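Local structure of mitochondrial enolase superfamily member 1 (4A35) at the interface of chains A and B. The protein catalyses the magnesium-dependent dehydration of L-fuconate to 2-keto-3-deoxy-L-fuconate, a step in the breakdown of L-fucose. Residues are numbered along the deposited sequence; one frame, centred on the assembly and turned at random. Chains: chain A/B, Mitochondrial enolase superfamily member 1.

The interface of chains A and B. Residues chain A 30, 57-59, 306-307, 332; chain B 100, 103-104.
B:Trp104 enters chain A between A:Arg332 and A:Leu59, in a two-fold symmetric interface of this enolase superfamily member of the mandelate racemase/muconate lactonizing enzyme family. The deposited dimer may correspond to a biological one. Of the 333 Å² hidden in the patch, 155 Å² belong to the tryptophan, on the 3-10 helix 102-105. Its CG is anti to the backbone N (chi1 -169°), which sends the indole away from its own helix.

The packing is tight around that ring. A:Leu59 lies on one face, with CG 3.7 Å from CG of B:Trp104. On the opposite face A:Arg332 NH2 sits 3.2 Å from the centroid of the five-membered ring, a cation-pi contact made by the NH2 tip, the guanidinium plane being steeply tilted from the indole. The same guanidinium reaches the backbone carbonyl end-on: NH1 and NH2 of A:Arg332 both donate to B:Trp104 O, NH2 at 2.8 Å, and the oxygen lies nearly in the guanidinium plane. NH1 approaches nearly along the C=O axis, though its bond is bent at the hydrogen; the NH2 bond is straighter there but farther off that axis. The A:Gln307 amide lies over the CE3-CZ3 rim of the benzo ring, on the arginine face, its plane turned 28° from the indole. From the A:Leu59 face the CD2-CE2 edge of A:Phe57 points at the indole rim, CE2 being 3.6 Å from CZ2 of B:Trp104, while its backbone O receives a weak hydrogen bond from the indole NE1. Farther in, CH2 of B:Trp104 comes 3.7 Å from carboxylate OE2 of the magnesium ligand A:Glu306, placing the indole beside the active site. An alanine in place of B:Trp104 would probably open a gap between A:Leu59 and A:Arg332 and deprive the guanidinium of its aromatic partner.

Packing is looser toward A:His30, where chain A hides 15 Å² of B:Arg103. NH1 of B:Arg103 donates to imidazole NE2 of A:His30 at 3.3 Å, a long bond that keeps to the guanidinium plane but is tilted 34° from the imidazole plane. B:Gly100 O lies in that ring's plane at its edge, 3.4 Å from CD2 of A:His30, and the CE3 rim of the indole points at one imidazole face.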
loop_
_atom_site.group_PDB
_atom_site.type_symbol
_atom_site.label_atom_id
_atom_site.label_comp_id
_atom_site.label_asym_id
_atom_site.label_seq_id
_atom_site.Cartn_x
_atom_site.Cartn_y
_atom_site.Cartn_z
ATOM N N HIS A 30 1.788 3.657 -17.556
ATOM C CA HIS A 30 2.222 5.052 -17.305
ATOM C C HIS A 30 2.625 5.666 -18.676
ATOM O O HIS A 30 3.724 5.448 -19.169
ATOM C CB HIS A 30 3.381 5.059 -16.290
ATOM C CG HIS A 30 3.162 4.076 -15.174
ATOM N ND1 HIS A 30 3.707 2.798 -15.225
ATOM C CD2 HIS A 30 2.387 4.176 -14.071
ATOM C CE1 HIS A 30 3.317 2.184 -14.107
ATOM N NE2 HIS A 30 2.504 2.957 -13.385
ATOM N N PHE A 57 11.649 7.925 -5.756
ATOM C CA PHE A 57 11.261 8.228 -7.141
ATOM C C PHE A 57 9.741 8.206 -7.362
ATOM O O PHE A 57 9.026 7.314 -6.862
ATOM C CB PHE A 57 11.911 7.179 -8.031
ATOM C CG PHE A 57 11.471 7.145 -9.473
ATOM C CD1 PHE A 57 11.685 8.247 -10.314
ATOM C CD2 PHE A 57 10.820 6.025 -9.992
ATOM C CE1 PHE A 57 11.305 8.204 -11.664
ATOM C CE2 PHE A 57 10.414 5.990 -11.340
ATOM C CZ PHE A 57 10.642 7.091 -12.163
ATOM N N THR A 58 9.268 9.173 -8.137
ATOM C CA THR A 58 7.852 9.280 -8.508
ATOM C C THR A 58 7.748 9.611 -10.010
ATOM O O THR A 58 8.751 9.928 -10.647
ATOM C CB THR A 58 7.042 10.314 -7.681
ATOM O OG1 THR A 58 7.381 11.616 -8.196
ATOM C CG2 THR A 58 7.247 10.200 -6.133
ATOM N N LEU A 59 6.497 9.664 -10.504
ATOM C CA LEU A 59 6.228 9.995 -11.896
ATOM C C LEU A 59 5.702 11.439 -12.088
ATOM O O LEU A 59 5.215 11.769 -13.165
ATOM C CB LEU A 59 5.238 9.003 -12.492
ATOM C CG LEU A 59 5.682 7.534 -12.487
ATOM C CD1 LEU A 59 4.692 6.677 -13.304
ATOM C CD2 LEU A 59 7.133 7.393 -12.961
ATOM N N GLU A 306 9.297 -4.336 -8.916
ATOM C CA GLU A 306 9.573 -2.901 -8.825
ATOM C C GLU A 306 8.511 -2.096 -8.019
ATOM O O GLU A 306 8.903 -1.096 -7.432
ATOM C CB GLU A 306 9.715 -2.263 -10.212
ATOM C CG GLU A 306 8.409 -2.062 -10.932
ATOM C CD GLU A 306 8.648 -1.553 -12.327
ATOM O OE1 GLU A 306 9.435 -2.207 -13.043
ATOM O OE2 GLU A 306 8.107 -0.488 -12.686
ATOM N N GLN A 307 7.180 -2.518 -8.000
ATOM C CA GLN A 307 6.166 -1.801 -7.243
ATOM C C GLN A 307 5.696 -2.642 -6.056
ATOM O O GLN A 307 4.705 -2.290 -5.406
ATOM C CB GLN A 307 4.966 -1.395 -8.146
ATOM C CG GLN A 307 5.351 -0.255 -9.118
ATOM C CD GLN A 307 4.222 0.726 -9.381
ATOM O OE1 GLN A 307 3.726 0.859 -10.513
ATOM N NE2 GLN A 307 3.882 1.544 -8.393
ATOM N N ARG A 332 11.300 1.954 -3.412
ATOM C CA ARG A 332 9.956 1.442 -3.168
ATOM C C ARG A 332 9.930 0.734 -1.791
ATOM O O ARG A 332 9.012 0.913 -1.011
ATOM C CB ARG A 332 9.566 0.430 -4.268
ATOM C CG ARG A 332 8.124 -0.201 -4.042
ATOM C CD ARG A 332 6.986 0.823 -4.025
ATOM N NE ARG A 332 6.968 1.600 -5.274
ATOM C CZ ARG A 332 5.989 2.425 -5.633
ATOM N NH1 ARG A 332 4.929 2.599 -4.839
ATOM N NH2 ARG A 332 6.048 3.066 -6.805
ATOM N N GLY B 100 -2.244 8.014 -14.582
ATOM C CA GLY B 100 -0.946 7.629 -15.147
ATOM C C GLY B 100 0.268 8.047 -14.336
ATOM O O GLY B 100 1.283 7.357 -14.373
ATOM N N ARG B 103 -0.903 7.029 -9.765
ATOM C CA ARG B 103 -0.992 5.614 -9.350
ATOM C C ARG B 103 0.399 5.095 -8.837
ATOM O O ARG B 103 0.453 4.167 -8.028
ATOM C CB ARG B 103 -1.505 4.724 -10.523
ATOM C CG ARG B 103 -0.446 4.512 -11.631
ATOM C CD ARG B 103 -1.003 3.740 -12.848
ATOM N NE ARG B 103 -1.782 2.557 -12.448
ATOM C CZ ARG B 103 -1.250 1.397 -12.064
ATOM N NH1 ARG B 103 0.076 1.248 -12.009
ATOM N NH2 ARG B 103 -2.033 0.377 -11.741
ATOM N N TRP B 104 1.486 5.740 -9.253
ATOM C CA TRP B 104 2.830 5.320 -8.824
ATOM C C TRP B 104 2.968 5.439 -7.298
ATOM O O TRP B 104 3.721 4.667 -6.701
ATOM C CB TRP B 104 3.907 6.218 -9.472
ATOM C CG TRP B 104 5.315 5.686 -9.296
ATOM C CD1 TRP B 104 6.231 6.083 -8.360
ATOM C CD2 TRP B 104 5.948 4.681 -10.078
ATOM N NE1 TRP B 104 7.388 5.356 -8.498
ATOM C CE2 TRP B 104 7.262 4.517 -9.571
ATOM C CE3 TRP B 104 5.536 3.892 -11.177
ATOM C CZ2 TRP B 104 8.130 3.531 -10.057
ATOM C CZ3 TRP B 104 6.422 2.967 -11.708
ATOM C CH2 TRP B 104 7.722 2.821 -11.175
#